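Side-chain contact in AHL synthase (Burkholderia glumae, PDB 3P2H), which probably makes N-acyl-L-homoserine lactone quorum-sensing signals from an acyl-carrier protein's fatty acyl group and S-adenosyl-L-methionine, releasing S-methyl-5'-thioadenosine: residues V53-R58 with L124-E129. The protein carries 3 engineered substitutions. Numbering follows the deposited sequence.
Sequences VYVLGR and LAAAVE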
ATOM      1  N   VAL A  53      -5.794  -0.074  -8.167  1.00 13.77           N
ATOM      2  CA  VAL A  53      -4.764  -1.032  -8.566  1.00 14.19           C
ATOM      3  C   VAL A  53      -4.407  -1.864  -7.342  1.00 14.99           C
ATOM      4  O   VAL A  53      -4.278  -1.325  -6.243  1.00 13.52           O
ATOM      5  CB  VAL A  53      -3.495  -0.313  -9.093  1.00 16.62           C
ATOM      6  CG1 VAL A  53      -2.396  -1.323  -9.393  1.00 16.24           C
ATOM      7  CG2 VAL A  53      -3.841   0.473 -10.349  1.00 16.06           C
ATOM      8  N   TYR A  54      -4.266  -3.175  -7.527  1.00 14.31           N
ATOM      9  CA  TYR A  54      -3.941  -4.065  -6.412  1.00 15.37           C
ATOM     10  C   TYR A  54      -2.734  -4.960  -6.654  1.00 16.27           C
ATOM     11  O   TYR A  54      -2.474  -5.407  -7.773  1.00 17.37           O
ATOM     12  CB  TYR A  54      -5.123  -4.980  -6.085  1.00 14.19           C
ATOM     13  CG  TYR A  54      -6.381  -4.276  -5.649  1.00 14.00           C
ATOM     14  CD1 TYR A  54      -6.505  -3.753  -4.363  1.00 14.11           C
ATOM     15  CD2 TYR A  54      -7.452  -4.138  -6.528  1.00 13.46           C
ATOM     16  CE1 TYR A  54      -7.672  -3.108  -3.961  1.00 15.17           C
ATOM     17  CE2 TYR A  54      -8.622  -3.498  -6.141  1.00 14.66           C
ATOM     18  CZ  TYR A  54      -8.728  -2.986  -4.861  1.00 15.36           C
ATOM     19  OH  TYR A  54      -9.891  -2.357  -4.489  1.00 15.95           O
ATOM     20  N   VAL A  55      -2.010  -5.228  -5.576  1.00 16.12           N
ATOM     21  CA  VAL A  55      -0.861  -6.107  -5.624  1.00 15.25           C
ATOM     22  C   VAL A  55      -1.163  -7.229  -4.638  1.00 16.04           C
ATOM     23  O   VAL A  55      -1.538  -6.963  -3.500  1.00 15.77           O
ATOM     24  CB  VAL A  55       0.435  -5.395  -5.169  1.00 17.50           C
ATOM     25  CG1 VAL A  55       1.613  -6.379  -5.215  1.00 15.19           C
ATOM     26  CG2 VAL A  55       0.710  -4.182  -6.045  1.00 16.16           C
ATOM     27  N   LEU A  56      -1.032  -8.475  -5.080  1.00 15.70           N
ATOM     28  CA  LEU A  56      -1.262  -9.619  -4.199  1.00 15.95           C
ATOM     29  C   LEU A  56      -0.014 -10.489  -4.203  1.00 15.88           C
ATOM     30  O   LEU A  56       0.584 -10.718  -5.250  1.00 14.99           O
ATOM     31  CB  LEU A  56      -2.447 -10.478  -4.671  1.00 18.24           C
ATOM     32  CG  LEU A  56      -3.841  -9.882  -4.873  1.00 20.34           C
ATOM     33  CD1 LEU A  56      -4.859 -11.013  -4.882  1.00 20.32           C
ATOM     34  CD2 LEU A  56      -4.170  -8.909  -3.768  1.00 23.23           C
ATOM     35  N   GLY A  57       0.384 -10.955  -3.029  1.00 16.74           N
ATOM     36  CA  GLY A  57       1.536 -11.831  -2.945  1.00 16.43           C
ATOM     37  C   GLY A  57       0.974 -13.201  -2.634  1.00 15.40           C
ATOM     38  O   GLY A  57       0.049 -13.302  -1.836  1.00 16.84           O
ATOM     39  N   ARG A  58       1.499 -14.246  -3.265  1.00 16.28           N
ATOM     40  CA  ARG A  58       1.010 -15.609  -3.023  1.00 16.17           C
ATOM     41  C   ARG A  58       2.160 -16.541  -2.645  1.00 16.89           C
ATOM     42  O   ARG A  58       3.244 -16.451  -3.206  1.00 17.17           O
ATOM     43  CB  ARG A  58       0.288 -16.144  -4.265  1.00 14.57           C
ATOM     44  CG  ARG A  58      -1.017 -15.410  -4.588  1.00 14.24           C
ATOM     45  CD  ARG A  58      -1.621 -15.894  -5.896  1.00 15.00           C
ATOM     46  NE  ARG A  58      -2.873 -15.220  -6.242  1.00 15.03           N
ATOM     47  CZ  ARG A  58      -4.063 -15.526  -5.732  1.00 15.62           C
ATOM     48  NH1 ARG A  58      -4.187 -16.501  -4.837  1.00 16.12           N
ATOM     49  NH2 ARG A  58      -5.137 -14.867  -6.134  1.00 16.43           N
ATOM     50  N   LEU A 124       6.670  -4.514  -1.806  1.00 17.08           N
ATOM     51  CA  LEU A 124       6.982  -3.121  -2.081  1.00 17.30           C
ATOM     52  C   LEU A 124       7.522  -2.958  -3.499  1.00 17.56           C
ATOM     53  O   LEU A 124       7.133  -2.033  -4.219  1.00 18.72           O
ATOM     54  CB  LEU A 124       8.010  -2.601  -1.074  1.00 17.79           C
ATOM     55  CG  LEU A 124       8.311  -1.099  -1.109  1.00 17.95           C
ATOM     56  CD1 LEU A 124       7.020  -0.296  -0.961  1.00 17.55           C
ATOM     57  CD2 LEU A 124       9.280  -0.760   0.018  1.00 17.59           C
ATOM     58  N   ALA A 125       8.415  -3.858  -3.900  1.00 16.67           N
ATOM     59  CA  ALA A 125       9.004  -3.797  -5.237  1.00 15.70           C
ATOM     60  C   ALA A 125       7.937  -3.805  -6.324  1.00 15.91           C
ATOM     61  O   ALA A 125       8.007  -3.035  -7.280  1.00 14.26           O
ATOM     62  CB  ALA A 125       9.957  -4.960  -5.440  1.00 16.46           C
ATOM     63  N   ALA A 126       6.949  -4.683  -6.172  1.00 15.59           N
ATOM     64  CA  ALA A 126       5.863  -4.794  -7.144  1.00 15.80           C
ATOM     65  C   ALA A 126       5.074  -3.493  -7.207  1.00 16.38           C
ATOM     66  O   ALA A 126       4.788  -2.980  -8.286  1.00 17.40           O
ATOM     67  CB  ALA A 126       4.937  -5.951  -6.767  1.00 15.36           C
ATOM     68  N   ALA A 127       4.721  -2.962  -6.041  1.00 16.50           N
ATOM     69  CA  ALA A 127       3.972  -1.715  -5.966  1.00 15.94           C
ATOM     70  C   ALA A 127       4.741  -0.582  -6.638  1.00 16.15           C
ATOM     71  O   ALA A 127       4.208   0.119  -7.499  1.00 17.29           O
ATOM     72  CB  ALA A 127       3.694  -1.365  -4.508  1.00 14.86           C
ATOM     73  N   VAL A 128       5.996  -0.401  -6.242  1.00 14.99           N
ATOM     74  CA  VAL A 128       6.816   0.658  -6.823  1.00 15.43           C
ATOM     75  C   VAL A 128       6.909   0.534  -8.342  1.00 16.26           C
ATOM     76  O   VAL A 128       6.659   1.494  -9.065  1.00 16.67           O
ATOM     77  CB  VAL A 128       8.239   0.647  -6.223  1.00 15.11           C
ATOM     78  CG1 VAL A 128       9.148   1.610  -6.992  1.00 13.67           C
ATOM     79  CG2 VAL A 128       8.171   1.051  -4.747  1.00 13.91           C
ATOM     80  N   GLU A 129       7.259  -0.656  -8.811  1.00 17.50           N
ATOM     81  CA  GLU A 129       7.391  -0.933 -10.234  1.00 19.49           C
ATOM     82  C   GLU A 129       6.123  -0.522 -10.977  1.00 19.56           C
ATOM     83  O   GLU A 129       6.177   0.213 -11.968  1.00 18.56           O
ATOM     84  CB  GLU A 129       7.647  -2.424 -10.431  1.00 23.61           C
ATOM     85  CG  GLU A 129       8.136  -2.810 -11.805  1.00 27.71           C
ATOM     86  CD  GLU A 129       8.554  -4.262 -11.853  1.00 31.92           C
ATOM     87  OE1 GLU A 129       9.617  -4.550 -12.446  1.00 32.18           O
ATOM     88  OE2 GLU A 129       7.820  -5.118 -11.299  1.00 33.63           O
TER
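V55 in strand 53-58 meets A126 and A127 on one turn of helix 120-133, where the two backbones come nearest with the CA atoms of V55 and A127 6.5 Å apart. The meeting is small and wholly apolar, with no hydrogen bond between the segments. V55 directs its CB at the helix and divides its two methyls between the neighbouring alanines. CG1 lies anti to the backbone N (chi1 179°) and comes up against the methyl of A126, V55 CG1 to A126 CB being 3.7 Å. Here methyl meets methyl, since the CB of A126 points back toward the strand. The other branch, anti to the carbonyl carbon, reaches backbone instead: V55 CG2 sits 4.1 Å from A127 CA. It is nearly as close to the amide nitrogen, at 4.2 Å from A127 N. The A127 methyl is turned to the side, and its CB stays 4.4 Å from V55 CG2, a looser touch. With only a methyl on each alanine, the main chain of this helical turn can approach the branched valine directly. All three residues are buried.

This is helix-on-sheet packing in a fold related to the GNAT acetyltransferases, consistent with the family's place in the acetyltransferase clan. The bound octanamide inhibitor is about 9 Å from the side chain of A127, so A127 does not touch it. Strand 53-58 runs between the antiparallel strands 2-6 and 64-72; V55 also touches A68 of the latter, and A126 touches T3 of the former. Y54 and L56 instead pack on L19 of helix 13-30, placing the strand between that helix and helix 120-133.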